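Local coordinates for trehalose-6-phosphate phosphatase (Neosartorya fumigata, PDB 5DXL), which belongs to the haloacid dehalogenase (HAD) superfamily as a trehalose-phosphatase, and has a Rossmann-like HAD core and a smaller cap domain with an antiparallel sheet, at residues A[25-30]-A[66-71]. Sequence-based numbering, arbitrary orientation.
Sequences FDYDGT and SGRDQA
Asp26 and Ser66 lie closest across the contact, CA to CA 5.5 Å, where the loops leaving the neighbouring parallel strands 21-25 and 60-65 begin to part. Further out, Asp28 and Arg68 close the gap with a side-on, two-nitrogen salt bridge: Arg68 NE meets Asp28 OD2 at 2.8 Å and Arg68 NH2 meets Asp28 OD1 at 3.0 Å. Each oxygen offers its syn lone pair, and the carboxylate and guanidinium planes are only 26° apart. Arg68 reaches this position through a bend at chi2 (-83°), and its NH2 also bonds to Pro38 O. One water links Asp28 N and Asp28 OD2 with Ser66 OG, which in turn accepts from Arg68 N at 2.9 Å in an ST turn. A second water joins Asp26 OD1 to Gly67 N. Beside the salt bridge, Tyr27 CB lies 4.1 Å from Ser66 OG, while the ring edge faces Arg68 NH2 and the hydroxyl bonds to Ala41 O. Asp26 and Asp28 belong to the DxDGT sequence of HAD proteins, and Ser66, just after strand 60-65, probably matches the Ser/Thr position of HAD motif II. Lys190 pairs with Asp26 OD1 while Asp217, Asp218 and Asp221 crowd OD2, an acidic cluster consistent with the cation site of HAD proteins; at Asp28, Arg68 and the water on OD2 together hold the carboxylate's orientation.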
ATOM      1  N   PHE A  25       6.424   3.658   0.645  1.00  7.67           N
ATOM      2  CA  PHE A  25       6.762   3.081  -0.657  1.00  7.23           C
ATOM      3  C   PHE A  25       6.055   1.766  -0.906  1.00  7.57           C
ATOM      4  O   PHE A  25       6.155   0.865  -0.077  1.00  7.66           O
ATOM      5  CB  PHE A  25       8.265   2.768  -0.746  1.00  7.11           C
ATOM      6  CG  PHE A  25       9.173   3.923  -0.429  1.00 10.12           C
ATOM      7  CD1 PHE A  25       8.897   5.208  -0.868  1.00 16.94           C
ATOM      8  CD2 PHE A  25      10.316   3.705   0.300  1.00 12.43           C
ATOM      9  CE1 PHE A  25       9.775   6.259  -0.574  1.00 16.09           C
ATOM     10  CE2 PHE A  25      11.206   4.744   0.583  1.00  9.28           C
ATOM     11  CZ  PHE A  25      10.941   6.010   0.142  1.00 13.67           C
ATOM     12  N   ASP A  26       5.390   1.626  -2.051  1.00  7.36           N
ATOM     13  CA  ASP A  26       5.100   0.292  -2.555  1.00  7.25           C
ATOM     14  C   ASP A  26       6.457  -0.324  -2.908  1.00  8.59           C
ATOM     15  O   ASP A  26       7.443   0.397  -3.074  1.00  9.32           O
ATOM     16  CB  ASP A  26       4.149   0.364  -3.764  1.00  7.88           C
ATOM     17  CG  ASP A  26       3.515  -0.983  -4.128  1.00 11.03           C
ATOM     18  OD1 ASP A  26       3.807  -2.012  -3.502  1.00 11.36           O
ATOM     19  OD2 ASP A  26       2.692  -0.996  -5.065  1.00 11.99           O
ATOM     20  N   TYR A  27       6.526  -1.652  -2.991  1.00  7.89           N
ATOM     21  CA  TYR A  27       7.794  -2.295  -3.317  1.00  9.73           C
ATOM     22  C   TYR A  27       7.844  -2.694  -4.805  1.00 10.17           C
ATOM     23  O   TYR A  27       8.515  -2.042  -5.605  1.00 10.13           O
ATOM     24  CB  TYR A  27       8.047  -3.517  -2.410  1.00  8.56           C
ATOM     25  CG  TYR A  27       9.311  -4.224  -2.804  1.00 10.38           C
ATOM     26  CD1 TYR A  27      10.540  -3.596  -2.649  1.00 11.59           C
ATOM     27  CD2 TYR A  27       9.275  -5.485  -3.379  1.00 10.56           C
ATOM     28  CE1 TYR A  27      11.714  -4.210  -3.044  1.00 14.46           C
ATOM     29  CE2 TYR A  27      10.449  -6.115  -3.782  1.00 11.14           C
ATOM     30  CZ  TYR A  27      11.657  -5.467  -3.614  1.00 15.85           C
ATOM     31  OH  TYR A  27      12.824  -6.077  -4.005  1.00 20.96           O
ATOM     32  N   ASP A  28       7.138  -3.756  -5.173  1.00  9.97           N
ATOM     33  CA  ASP A  28       7.154  -4.201  -6.567  1.00 10.46           C
ATOM     34  C   ASP A  28       6.639  -3.127  -7.509  1.00  9.56           C
ATOM     35  O   ASP A  28       5.647  -2.468  -7.221  1.00 11.47           O
ATOM     36  CB  ASP A  28       6.315  -5.471  -6.728  1.00  9.75           C
ATOM     37  CG  ASP A  28       6.964  -6.665  -6.075  1.00 13.05           C
ATOM     38  OD1 ASP A  28       7.968  -7.164  -6.630  1.00 14.84           O
ATOM     39  OD2 ASP A  28       6.497  -7.091  -5.003  1.00 11.88           O
ATOM     40  N   GLY A  29       7.322  -2.943  -8.635  1.00 10.90           N
ATOM     41  CA  GLY A  29       6.946  -1.911  -9.588  1.00 11.60           C
ATOM     42  C   GLY A  29       7.318  -0.485  -9.211  1.00 11.96           C
ATOM     43  O   GLY A  29       7.165   0.435 -10.022  1.00 11.34           O
ATOM     44  N   THR A  30       7.816  -0.308  -7.991  1.00 10.22           N
ATOM     45  CA  THR A  30       8.068   1.023  -7.452  1.00 11.27           C
ATOM     46  C   THR A  30       9.536   1.153  -7.061  1.00 10.66           C
ATOM     47  O   THR A  30      10.240   2.001  -7.601  1.00 11.79           O
ATOM     48  CB  THR A  30       7.144   1.308  -6.242  1.00  9.38           C
ATOM     49  OG1 THR A  30       5.780   1.254  -6.662  1.00 11.08           O
ATOM     50  CG2 THR A  30       7.418   2.706  -5.671  1.00  9.71           C
ATOM     51  N   SER A  66       3.305  -3.283   1.044  1.00  9.01           N
ATOM     52  CA  SER A  66       3.474  -4.258  -0.032  1.00  9.22           C
ATOM     53  C   SER A  66       2.485  -5.419   0.015  1.00 10.68           C
ATOM     54  O   SER A  66       2.001  -5.793   1.078  1.00  9.98           O
ATOM     55  CB  SER A  66       4.910  -4.797   0.025  1.00 10.81           C
ATOM     56  OG  SER A  66       5.111  -5.880  -0.862  1.00 11.52           O
ATOM     57  N   GLY A  67       2.181  -5.984  -1.158  1.00  9.89           N
ATOM     58  CA  GLY A  67       1.369  -7.183  -1.214  1.00 12.08           C
ATOM     59  C   GLY A  67       2.148  -8.444  -0.872  1.00 13.98           C
ATOM     60  O   GLY A  67       1.564  -9.517  -0.699  1.00 15.49           O
ATOM     61  N   ARG A  68       3.465  -8.316  -0.759  1.00 11.67           N
ATOM     62  CA  ARG A  68       4.316  -9.475  -0.511  1.00 10.98           C
ATOM     63  C   ARG A  68       4.053 -10.116   0.839  1.00 12.24           C
ATOM     64  O   ARG A  68       3.620  -9.452   1.785  1.00 13.93           O
ATOM     65  CB  ARG A  68       5.795  -9.077  -0.576  1.00 11.52           C
ATOM     66  CG  ARG A  68       6.282  -8.676  -1.939  1.00 12.48           C
ATOM     67  CD  ARG A  68       6.647  -9.878  -2.781  1.00 15.72           C
ATOM     68  NE  ARG A  68       7.458  -9.463  -3.910  1.00 17.61           N
ATOM     69  CZ  ARG A  68       8.249 -10.272  -4.602  1.00 25.25           C
ATOM     70  NH1 ARG A  68       8.331 -11.558  -4.286  1.00 44.52           N
ATOM     71  NH2 ARG A  68       8.963  -9.785  -5.610  1.00 23.19           N
ATOM     72  N   ASP A  69       4.353 -11.411   0.921  1.00 12.16           N
ATOM     73  CA  ASP A  69       4.265 -12.157   2.172  1.00 13.82           C
ATOM     74  C   ASP A  69       5.096 -11.526   3.283  1.00 14.15           C
ATOM     75  O   ASP A  69       6.154 -10.941   3.030  1.00 12.45           O
ATOM     76  CB  ASP A  69       4.757 -13.602   2.000  1.00 18.37           C
ATOM     77  CG  ASP A  69       3.860 -14.446   1.130  1.00 27.39           C
ATOM     78  OD1 ASP A  69       2.742 -14.015   0.767  1.00 22.77           O
ATOM     79  OD2 ASP A  69       4.292 -15.572   0.815  1.00 28.64           O
ATOM     80  N   GLN A  70       4.632 -11.692   4.513  1.00 12.95           N
ATOM     81  CA  GLN A  70       5.405 -11.316   5.689  1.00 14.26           C
ATOM     82  C   GLN A  70       6.797 -11.938   5.640  1.00 14.14           C
ATOM     83  O   GLN A  70       7.803 -11.271   5.889  1.00 14.19           O
ATOM     84  CB  GLN A  70       4.658 -11.752   6.954  1.00 17.90           C
ATOM     85  CG  GLN A  70       5.407 -11.589   8.257  1.00 22.09           C
ATOM     86  CD  GLN A  70       4.669 -12.253   9.404  1.00 27.80           C
ATOM     87  OE1 GLN A  70       3.740 -13.035   9.188  1.00 40.71           O
ATOM     88  NE2 GLN A  70       5.079 -11.952  10.628  1.00 35.61           N
ATOM     89  N   ALA A  71       6.859 -13.217   5.288  1.00 15.58           N
ATOM     90  CA  ALA A  71       8.137 -13.920   5.284  1.00 15.83           C
ATOM     91  C   ALA A  71       9.113 -13.344   4.259  1.00 14.87           C
ATOM     92  O   ALA A  71      10.335 -13.344   4.487  1.00 16.50           O
ATOM     93  CB  ALA A  71       7.916 -15.410   5.035  1.00 17.92           C
TER
HETATM   94  O   HOH W   1       2.628  -4.743  -3.835  1.00 19.05           O
HETATM   95  O   HOH W   2       5.265  -5.270  -3.521  1.00 10.52           O